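Local coordinates for protein putative branched-chain amino acid ABC transporter (Chromobacterium violaceum, PDB 4PYR) that is probably a periplasmic-binding-protein-like lipoprotein of the LppC family that may regulate an enzyme, and binds glutathione, at residues E107-R118 and R137-W146; S121-G130 and A170-L181. All coordinates share one frame; numbering follows the deposited sequence. Where two conformers were deposited one is given.

Contact 1 of 2, residues E107-R118 and R137-W146; sequences EGEARQLARLMR and RLGKAFADEW. With GSH (glutathione), chain B.
The guanidinium of Arg137 has C1 of glutathione over the centre of one face and the carboxylate of Glu107 at its edge, in plane. Arg137 grips Glu107 side-on in a two-pronged salt bridge: NE reaches OE2 at 2.8 Å, while NH2 meets the syn lone pair of OE1 at 2.7 Å. Arg137 NH2 also donates to OE1 of glutathione (2.7 Å), so one nitrogen serves ligand and carboxylate, and Glu107 probably acts as a second-shell residue that helps fix the rotation of the guanidinium. A water joins Glu107 OE2 to the backbone O of Arg137. The Phe142 ring carries the methyl of Ala114 over one face, a CH-pi contact 3.9 Å from CB to the ring centroid, and takes the selenium of Met117, a selenomethionine, at its edge. Phe142 is a knob in a hole formed by Ala110, Leu113, Ala114 and Met117, between helix segments whose axes cross at -41°; both helices lie on one side of the sheet of a periplasmic-binding-protein-like lobe. CG anti to the backbone N (chi1 -177°) swings the ring along helix 107-118. Small residues Ala110 and Ala141 meet CB to CB at 3.8 Å. Farther along, CD of Arg118 lies over the six-membered ring of Trp146, and Arg115 NH1 forms a salt bridge with Glu145 OE2 (2.9 Å), meeting it from above the carboxylate plane.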
loop_
_atom_site.group_PDB
_atom_site.type_symbol
_atom_site.label_atom_id
_atom_site.label_comp_id
_atom_site.label_asym_id
_atom_site.label_seq_id
_atom_site.Cartn_x
_atom_site.Cartn_y
_atom_site.Cartn_z
ATOM N N GLU A 107 7.026 -0.617 3.536
ATOM C CA GLU A 107 7.648 -1.543 4.458
ATOM C C GLU A 107 6.780 -2.776 4.636
ATOM O O GLU A 107 7.290 -3.883 4.839
ATOM C CB GLU A 107 7.879 -0.872 5.812
ATOM C CG GLU A 107 9.135 -0.003 5.876
ATOM C CD GLU A 107 8.923 1.419 5.438
ATOM O OE1 GLU A 107 7.824 1.775 4.954
ATOM O OE2 GLU A 107 9.887 2.215 5.543
ATOM N N GLY A 108 5.449 -2.580 4.595
ATOM C CA GLY A 108 4.531 -3.693 4.688
ATOM C C GLY A 108 4.736 -4.729 3.601
ATOM O O GLY A 108 4.689 -5.911 3.845
ATOM N N GLU A 109 5.048 -4.279 2.407
ATOM C CA GLU A 109 5.255 -5.226 1.337
ATOM C C GLU A 109 6.603 -5.946 1.505
ATOM O O GLU A 109 6.711 -7.160 1.289
ATOM C CB GLU A 109 5.175 -4.503 -0.004
ATOM C CG GLU A 109 3.812 -3.894 -0.272
ATOM C CD GLU A 109 3.629 -3.404 -1.689
ATOM O OE1 GLU A 109 4.526 -3.698 -2.500
ATOM O OE2 GLU A 109 2.569 -2.797 -1.963
ATOM N N ALA A 110 7.618 -5.218 1.988
ATOM C CA ALA A 110 8.925 -5.844 2.210
ATOM C C ALA A 110 8.821 -6.929 3.251
ATOM O O ALA A 110 9.412 -7.987 3.089
ATOM C CB ALA A 110 9.948 -4.808 2.628
ATOM N N ARG A 111 8.071 -6.649 4.336
ATOM C CA ARG A 111 7.941 -7.636 5.386
ATOM C C ARG A 111 7.254 -8.894 4.849
ATOM O O ARG A 111 7.675 -10.027 5.101
ATOM C CB ARG A 111 7.134 -7.039 6.527
ATOM C CG ARG A 111 7.915 -6.063 7.364
ATOM C CD ARG A 111 7.140 -5.815 8.657
ATOM N NE ARG A 111 6.161 -4.762 8.435
ATOM C CZ ARG A 111 6.468 -3.463 8.415
ATOM N NH1 ARG A 111 7.719 -3.044 8.639
ATOM N NH2 ARG A 111 5.517 -2.577 8.189
ATOM N N GLN A 112 6.157 -8.708 4.131
ATOM C CA GLN A 112 5.515 -9.821 3.522
ATOM C C GLN A 112 6.363 -10.614 2.572
ATOM O O GLN A 112 6.310 -11.839 2.596
ATOM C CB GLN A 112 4.294 -9.350 2.822
ATOM C CG GLN A 112 3.210 -9.029 3.837
ATOM C CD GLN A 112 1.999 -8.606 3.085
ATOM O OE1 GLN A 112 1.432 -9.414 2.318
ATOM N NE2 GLN A 112 1.639 -7.315 3.203
ATOM N N LEU A 113 7.168 -9.921 1.770
ATOM C CA LEU A 113 8.013 -10.638 0.853
ATOM C C LEU A 113 8.980 -11.586 1.588
ATOM O O LEU A 113 9.202 -12.707 1.155
ATOM C CB LEU A 113 8.798 -9.666 -0.013
ATOM C CG LEU A 113 9.471 -10.321 -1.207
ATOM C CD1 LEU A 113 8.429 -10.789 -2.204
ATOM C CD2 LEU A 113 10.441 -9.307 -1.793
ATOM N N ALA A 114 9.519 -11.136 2.718
ATOM C CA ALA A 114 10.345 -12.005 3.508
ATOM C C ALA A 114 9.556 -13.212 3.967
ATOM O O ALA A 114 10.065 -14.312 3.924
ATOM C CB ALA A 114 10.915 -11.261 4.700
ATOM N N ARG A 115 8.327 -13.001 4.460
ATOM C CA ARG A 115 7.486 -14.113 4.845
ATOM C C ARG A 115 7.148 -15.078 3.698
ATOM O O ARG A 115 7.175 -16.298 3.897
ATOM C CB ARG A 115 6.226 -13.578 5.554
ATOM C CG ARG A 115 6.568 -12.853 6.860
ATOM C CD ARG A 115 5.355 -12.669 7.748
ATOM N NE ARG A 115 4.454 -11.641 7.247
ATOM C CZ ARG A 115 4.514 -10.347 7.588
ATOM N NH1 ARG A 115 5.444 -9.891 8.423
ATOM N NH2 ARG A 115 3.640 -9.494 7.070
ATOM N N LEU A 116 6.893 -14.532 2.503
ATOM C CA LEU A 116 6.621 -15.348 1.300
ATOM C C LEU A 116 7.807 -16.234 0.986
ATOM O O LEU A 116 7.678 -17.434 0.671
ATOM C CB LEU A 116 6.306 -14.491 0.050
ATOM C CG LEU A 116 6.207 -15.222 -1.313
ATOM C CD1 LEU A 116 5.078 -16.233 -1.343
ATOM C CD2 LEU A 116 6.036 -14.204 -2.427
HETATM N N MSE A 117 8.986 -15.630 1.056
HETATM C CA MSE A 117 10.155 -16.390 0.730
HETATM C C MSE A 117 10.465 -17.471 1.706
HETATM O O MSE A 117 10.944 -18.550 1.327
HETATM C CB MSE A 117 11.267 -15.401 0.545
HETATM C CG MSE A 117 11.184 -14.687 -0.812
HETATM SE SE MSE A 117 12.488 -13.253 -1.035
HETATM C CE MSE A 117 13.925 -14.425 -1.711
ATOM N N ARG A 118 10.202 -17.226 2.991
ATOM C CA ARG A 118 10.274 -18.284 3.974
ATOM C C ARG A 118 9.305 -19.418 3.681
ATOM O O ARG A 118 9.671 -20.590 3.703
ATOM C CB ARG A 118 9.987 -17.702 5.352
ATOM C CG ARG A 118 11.152 -16.928 5.893
ATOM C CD ARG A 118 12.297 -17.877 6.154
ATOM N NE ARG A 118 12.198 -18.550 7.448
ATOM C CZ ARG A 118 13.217 -19.201 7.999
ATOM N NH1 ARG A 118 14.378 -19.222 7.352
ATOM N NH2 ARG A 118 13.090 -19.788 9.171
ATOM N N ARG A 137 14.578 1.744 2.096
ATOM C CA ARG A 137 13.517 1.464 3.093
ATOM C C ARG A 137 13.030 0.038 2.988
ATOM O O ARG A 137 12.828 -0.640 3.993
ATOM C CB ARG A 137 12.347 2.400 2.897
ATOM C CG ARG A 137 12.607 3.782 3.475
ATOM C CD ARG A 137 11.475 4.789 3.206
ATOM N NE ARG A 137 10.200 4.293 3.700
ATOM C CZ ARG A 137 9.018 4.886 3.527
ATOM N NH1 ARG A 137 8.907 6.027 2.847
ATOM N NH2 ARG A 137 7.936 4.315 4.036
ATOM N N LEU A 138 12.843 -0.438 1.741
ATOM C CA LEU A 138 12.412 -1.806 1.523
ATOM C C LEU A 138 13.425 -2.802 2.026
ATOM O O LEU A 138 13.107 -3.833 2.606
ATOM C CB LEU A 138 12.190 -2.069 0.005
ATOM C CG LEU A 138 10.946 -1.445 -0.540
ATOM C CD1 LEU A 138 10.905 -1.609 -2.039
ATOM C CD2 LEU A 138 9.698 -2.062 0.030
ATOM N N GLY A 139 14.688 -2.525 1.742
ATOM C CA GLY A 139 15.692 -3.467 2.099
ATOM C C GLY A 139 15.808 -3.622 3.612
ATOM O O GLY A 139 15.911 -4.739 4.064
ATOM N N LYS A 140 15.793 -2.499 4.336
ATOM C CA LYS A 140 15.829 -2.561 5.828
ATOM C C LYS A 140 14.646 -3.364 6.367
ATOM O O LYS A 140 14.822 -4.253 7.231
ATOM C CB LYS A 140 15.864 -1.126 6.397
ATOM C CG LYS A 140 15.652 -1.003 7.907
ATOM C CD LYS A 140 16.770 -1.654 8.681
ATOM C CE LYS A 140 16.734 -1.144 10.118
ATOM N NZ LYS A 140 17.347 -2.004 11.183
ATOM N N ALA A 141 13.446 -3.055 5.865
ATOM C CA ALA A 141 12.261 -3.735 6.331
ATOM C C ALA A 141 12.302 -5.223 6.023
ATOM O O ALA A 141 11.910 -6.039 6.837
ATOM C CB ALA A 141 11.027 -3.064 5.768
ATOM N N PHE A 142 12.769 -5.584 4.796
ATOM C CA PHE A 142 12.935 -6.988 4.475
ATOM C C PHE A 142 13.916 -7.684 5.450
ATOM O O PHE A 142 13.659 -8.766 5.983
ATOM C CB PHE A 142 13.384 -7.140 3.004
ATOM C CG PHE A 142 13.519 -8.563 2.576
ATOM C CD1 PHE A 142 14.597 -9.340 2.980
ATOM C CD2 PHE A 142 12.554 -9.146 1.780
ATOM C CE1 PHE A 142 14.682 -10.669 2.631
ATOM C CE2 PHE A 142 12.646 -10.472 1.427
ATOM C CZ PHE A 142 13.717 -11.237 1.808
ATOM N N ALA A 143 15.072 -7.075 5.605
ATOM C CA ALA A 143 16.142 -7.644 6.374
ATOM C C ALA A 143 15.711 -7.811 7.836
ATOM O O ALA A 143 15.990 -8.836 8.441
ATOM C CB ALA A 143 17.340 -6.750 6.279
ATOM N N ASP A 144 15.006 -6.830 8.352
ATOM C CA ASP A 144 14.547 -6.937 9.763
ATOM C C ASP A 144 13.582 -8.106 9.934
ATOM O O ASP A 144 13.627 -8.842 10.969
ATOM C CB ASP A 144 13.886 -5.643 10.209
ATOM C CG ASP A 144 14.897 -4.539 10.538
ATOM O OD1 ASP A 144 16.120 -4.804 10.595
ATOM O OD2 ASP A 144 14.490 -3.376 10.709
ATOM N N GLU A 145 12.637 -8.225 9.001
ATOM C CA GLU A 145 11.674 -9.303 9.049
ATOM C C GLU A 145 12.330 -10.676 8.899
ATOM O O GLU A 145 12.010 -11.608 9.615
ATOM C CB GLU A 145 10.590 -9.102 7.994
ATOM C CG GLU A 145 9.432 -10.091 8.136
ATOM C CD GLU A 145 8.562 -9.867 9.377
ATOM O OE1 GLU A 145 8.457 -8.756 9.964
ATOM O OE2 GLU A 145 7.885 -10.842 9.725
ATOM N N TRP A 146 13.264 -10.801 7.957
ATOM C CA TRP A 146 13.980 -12.058 7.755
ATOM C C TRP A 146 14.689 -12.477 9.050
ATOM O O TRP A 146 14.614 -13.625 9.474
ATOM C CB TRP A 146 15.064 -11.902 6.589
ATOM C CG TRP A 146 15.621 -13.233 6.239
ATOM C CD1 TRP A 146 16.735 -13.829 6.746
ATOM C CD2 TRP A 146 15.025 -14.175 5.359
ATOM N NE1 TRP A 146 16.864 -15.097 6.242
ATOM C CE2 TRP A 146 15.835 -15.324 5.366
ATOM C CE3 TRP A 146 13.879 -14.147 4.543
ATOM C CZ2 TRP A 146 15.516 -16.470 4.629
ATOM C CZ3 TRP A 146 13.580 -15.246 3.824
ATOM C CH2 TRP A 146 14.393 -16.409 3.871
HETATM N N1 GSH B . 6.992 6.784 7.660
HETATM C CA1 GSH B . 7.692 6.862 6.396
HETATM C C1 GSH B . 9.196 6.824 6.574
HETATM O O11 GSH B . 9.745 5.875 7.199
HETATM O O12 GSH B . 9.879 7.733 6.046
HETATM C CB1 GSH B . 7.288 8.132 5.637
HETATM C CG1 GSH B . 5.784 8.257 5.399
HETATM C CD1 GSH B . 5.292 7.159 4.505
HETATM O OE1 GSH B . 6.050 6.248 4.206
HETATM N N2 GSH B . 4.012 7.297 4.093
HETATM C CA2 GSH B . 3.289 6.370 3.211
HETATM C C2 GSH B . 3.104 7.005 1.866
HETATM O O2 GSH B . 4.069 7.740 1.628
HETATM C CB2 GSH B . 1.965 5.995 3.849
HETATM S SG2 GSH B . 2.063 6.180 5.622
HETATM N N3 GSH B . 2.039 6.832 0.996
HETATM C CA3 GSH B . 0.881 5.889 1.005
HETATM C C3 GSH B . -0.499 6.479 0.704
HETATM O O31 GSH B . -1.390 5.777 0.128
HETATM O O32 GSH B . -0.724 7.661 1.035
HETATM O O HOH W 1 12.239 0.749 6.314
HETATM O O HOH W 2 10.430 -4.944 9.017
#

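Contact 2 of 2, residues S121-G130 and A170-L181; sequences SRAAPLLVVG and AAGQADAVALAL
Parallel strands 125-129 and 176-180 are neighbours inside the mixed sheet of one lobe of a periplasmic-binding-protein-like fold, and the turn ahead of each is tied to the other. Leu126 N donates to Ala176 O, and Leu126 O receives Ala178 N; the alternation continues through Val128 to Gly130 N, which reaches Ala180 O at 2.8 Å. The bond from Val128 N to Ala178 O (2.8 Å) is nearly straight at 173°. On one face, Val128 CG2 meets Val177 CG1 at 3.9 Å and Leu126 CD2 rests on Ala170 and Ala171; on the other, Leu127 CD1 packs on the methyl of Ala178. Ahead of the strands, Asp175 turns its carboxylate to two successive amides. Its OD2 accepts Ala123 N through the syn lone pair at 2.7 Å, whereas Ala124 N meets OD1 at 2.9 Å from above the carboxylate plane. With chi1 at 70°, CG sits between the backbone N and the carbonyl carbon, which brings both oxygens to the amides of Ala123 and Ala124. A water links OD2 to Arg122 NH1, and Arg122 NE is hydrogen-bonded to Tyr200 OH. Two amides, a water and a nearby arginine would be expected to stabilise the negative charge of Asp175 and fix the carboxylate's orientation.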
loop_
_atom_site.group_PDB
_atom_site.type_symbol
_atom_site.label_atom_id
_atom_site.label_comp_id
_atom_site.label_asym_id
_atom_site.label_seq_id
_atom_site.Cartn_x
_atom_site.Cartn_y
_atom_site.Cartn_z
ATOM N N SER A 121 10.500 -21.845 1.208
ATOM C CA SER A 121 11.702 -22.592 1.608
ATOM C C SER A 121 12.998 -22.082 1.014
ATOM O O SER A 121 13.906 -22.871 0.709
ATOM C CB SER A 121 11.579 -24.101 1.311
ATOM O OG SER A 121 10.513 -24.683 2.019
ATOM N N ARG A 122 13.091 -20.767 0.852
ATOM C CA ARG A 122 14.347 -20.159 0.429
ATOM C C ARG A 122 15.201 -20.085 1.673
ATOM O O ARG A 122 14.884 -19.355 2.576
ATOM C CB ARG A 122 14.130 -18.770 -0.150
ATOM C CG ARG A 122 13.134 -18.741 -1.304
ATOM C CD ARG A 122 13.292 -19.943 -2.218
ATOM N NE ARG A 122 12.398 -19.811 -3.365
ATOM C CZ ARG A 122 12.249 -20.734 -4.297
ATOM N NH1 ARG A 122 12.933 -21.857 -4.239
ATOM N NH2 ARG A 122 11.398 -20.523 -5.291
ATOM N N ALA A 123 16.264 -20.867 1.721
ATOM C CA ALA A 123 17.093 -20.947 2.929
ATOM C C ALA A 123 18.223 -19.922 2.975
ATOM O O ALA A 123 18.699 -19.563 4.054
ATOM C CB ALA A 123 17.674 -22.337 3.058
ATOM N N ALA A 124 18.665 -19.479 1.815
ATOM C CA ALA A 124 19.836 -18.626 1.724
ATOM C C ALA A 124 19.642 -17.591 0.610
ATOM O O ALA A 124 20.357 -17.586 -0.379
ATOM C CB ALA A 124 21.084 -19.463 1.502
ATOM N N PRO A 125 18.647 -16.723 0.761
ATOM C CA PRO A 125 18.455 -15.728 -0.275
ATOM C C PRO A 125 19.491 -14.617 -0.180
ATOM O O PRO A 125 20.075 -14.366 0.874
ATOM C CB PRO A 125 17.089 -15.150 0.043
ATOM C CG PRO A 125 16.993 -15.304 1.536
ATOM C CD PRO A 125 17.620 -16.617 1.809
ATOM N N LEU A 126 19.715 -13.963 -1.312
ATOM C CA LEU A 126 20.484 -12.745 -1.360
ATOM C C LEU A 126 19.571 -11.570 -1.555
ATOM O O LEU A 126 18.808 -11.522 -2.522
ATOM C CB LEU A 126 21.463 -12.802 -2.526
ATOM C CG LEU A 126 22.300 -11.530 -2.742
ATOM C CD1 LEU A 126 23.260 -11.298 -1.580
ATOM C CD2 LEU A 126 23.041 -11.523 -4.073
ATOM N N LEU A 127 19.594 -10.622 -0.625
ATOM C CA LEU A 127 18.844 -9.374 -0.729
ATOM C C LEU A 127 19.694 -8.339 -1.436
ATOM O O LEU A 127 20.824 -8.031 -0.975
ATOM C CB LEU A 127 18.435 -8.866 0.677
ATOM C CG LEU A 127 17.807 -7.485 0.792
ATOM C CD1 LEU A 127 16.447 -7.427 0.125
ATOM C CD2 LEU A 127 17.658 -7.131 2.266
ATOM N N VAL A 128 19.211 -7.844 -2.578
ATOM C CA VAL A 128 19.963 -6.855 -3.323
ATOM C C VAL A 128 19.259 -5.546 -3.188
ATOM O O VAL A 128 18.055 -5.483 -3.423
ATOM C CB VAL A 128 20.029 -7.289 -4.808
ATOM C CG1 VAL A 128 20.679 -6.189 -5.641
ATOM C CG2 VAL A 128 20.743 -8.621 -4.897
ATOM N N VAL A 129 19.988 -4.515 -2.770
ATOM C CA VAL A 129 19.384 -3.225 -2.432
ATOM C C VAL A 129 19.985 -2.043 -3.206
ATOM O O VAL A 129 21.207 -1.832 -3.193
ATOM C CB VAL A 129 19.551 -2.952 -0.924
ATOM C CG1 VAL A 129 18.777 -1.708 -0.563
ATOM C CG2 VAL A 129 19.121 -4.155 -0.103
ATOM N N GLY A 130 19.102 -1.285 -3.869
ATOM C CA GLY A 130 19.471 -0.088 -4.628
ATOM C C GLY A 130 19.833 1.067 -3.688
ATOM O O GLY A 130 19.774 0.947 -2.439
ATOM N N ALA A 170 27.991 -13.687 -5.641
ATOM C CA ALA A 170 27.184 -13.895 -4.431
ATOM C C ALA A 170 25.852 -14.509 -4.773
ATOM O O ALA A 170 25.359 -15.356 -4.039
ATOM C CB ALA A 170 26.969 -12.593 -3.697
ATOM N N ALA A 171 25.251 -14.074 -5.891
ATOM C CA ALA A 171 23.931 -14.586 -6.295
ATOM C C ALA A 171 24.003 -16.069 -6.660
ATOM O O ALA A 171 23.042 -16.798 -6.460
ATOM C CB ALA A 171 23.345 -13.778 -7.443
ATOM N N GLY A 172 25.149 -16.499 -7.189
ATOM C CA GLY A 172 25.407 -17.892 -7.499
ATOM C C GLY A 172 25.386 -18.819 -6.300
ATOM O O GLY A 172 25.127 -19.996 -6.454
ATOM N N GLN A 173 25.676 -18.291 -5.106
ATOM C CA GLN A 173 25.698 -19.095 -3.890
ATOM C C GLN A 173 24.341 -19.098 -3.179
ATOM O O GLN A 173 24.179 -19.756 -2.148
ATOM C CB GLN A 173 26.740 -18.540 -2.926
ATOM C CG GLN A 173 28.135 -18.383 -3.507
ATOM C CD GLN A 173 29.019 -17.515 -2.643
ATOM O OE1 GLN A 173 28.715 -17.282 -1.475
ATOM N NE2 GLN A 173 30.120 -17.028 -3.206
ATOM N N ALA A 174 23.404 -18.328 -3.702
ATOM C CA ALA A 174 22.079 -18.139 -3.099
ATOM C C ALA A 174 21.034 -19.059 -3.719
ATOM O O ALA A 174 21.160 -19.479 -4.877
ATOM C CB ALA A 174 21.654 -16.701 -3.262
ATOM N N ASP A 175 19.987 -19.367 -2.961
ATOM C CA ASP A 175 18.878 -20.163 -3.511
ATOM C C ASP A 175 17.680 -19.302 -3.948
ATOM O O ASP A 175 16.664 -19.836 -4.439
ATOM C CB ASP A 175 18.474 -21.328 -2.589
ATOM C CG ASP A 175 17.809 -20.879 -1.318
ATOM O OD1 ASP A 175 17.884 -19.689 -0.981
ATOM O OD2 ASP A 175 17.184 -21.746 -0.647
ATOM N N ALA A 176 17.814 -17.980 -3.798
ATOM C CA ALA A 176 16.877 -17.019 -4.364
ATOM C C ALA A 176 17.459 -15.627 -4.237
ATOM O O ALA A 176 18.362 -15.393 -3.422
ATOM C CB ALA A 176 15.540 -17.088 -3.636
ATOM N N VAL A 177 16.904 -14.699 -5.003
ATOM C CA VAL A 177 17.275 -13.297 -4.919
ATOM C C VAL A 177 16.052 -12.458 -4.578
ATOM O O VAL A 177 15.020 -12.603 -5.210
ATOM C CB VAL A 177 17.924 -12.809 -6.217
ATOM C CG1 VAL A 177 18.251 -11.326 -6.146
ATOM C CG2 VAL A 177 19.142 -13.638 -6.450
ATOM N N ALA A 178 16.183 -11.576 -3.600
ATOM C CA ALA A 178 15.149 -10.616 -3.258
ATOM C C ALA A 178 15.588 -9.252 -3.709
ATOM O O ALA A 178 16.685 -8.851 -3.370
ATOM C CB ALA A 178 14.945 -10.609 -1.748
ATOM N N LEU A 179 14.782 -8.569 -4.512
ATOM C CA LEU A 179 15.110 -7.274 -5.018
ATOM C C LEU A 179 14.429 -6.162 -4.256
ATOM O O LEU A 179 13.204 -6.130 -4.160
ATOM C CB LEU A 179 14.704 -7.146 -6.496
ATOM C CG LEU A 179 15.323 -8.189 -7.432
ATOM C CD1 LEU A 179 14.958 -7.954 -8.904
ATOM C CD2 LEU A 179 16.848 -8.181 -7.314
ATOM N N ALA A 180 15.218 -5.226 -3.747
ATOM C CA ALA A 180 14.724 -3.928 -3.337
ATOM C C ALA A 180 15.489 -2.938 -4.172
ATOM O O ALA A 180 16.514 -2.417 -3.750
ATOM C CB ALA A 180 15.031 -3.704 -1.866
ATOM N N LEU A 181 15.025 -2.752 -5.414
ATOM C CA LEU A 181 15.808 -2.136 -6.457
ATOM C C LEU A 181 14.835 -1.493 -7.421
ATOM O O LEU A 181 13.737 -2.036 -7.683
ATOM C CB LEU A 181 16.611 -3.274 -7.129
ATOM C CG LEU A 181 17.720 -2.927 -8.109
ATOM C CD1 LEU A 181 18.692 -1.947 -7.488
ATOM C CD2 LEU A 181 18.370 -4.203 -8.614
HETATM O O HOH W 3 14.865 -22.951 -2.258
#

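In the fold
Contacts 1 and 2 lie about 12 Å apart, centre to centre, in the same lobe, and their segments alternate along the chain: helix 106-119, strand 125-129, helix 133-150, then strand 176-180. The two helices of contact 1 pack on the sheet that contains both strands of contact 2, with Phe142 resting on Leu127 and Ala178, and Met117 on Pro125 and Ala176. A Schellman motif with Ser121 as its C-prime residue ends helix 106-119, and that residue opens segment 121-130. This is the layered alpha/beta build of the family: contact 2 forms part of the sheet, contact 1 the layer on one face, and Arg137 of contact 1 carries that layer to the glutathione pocket.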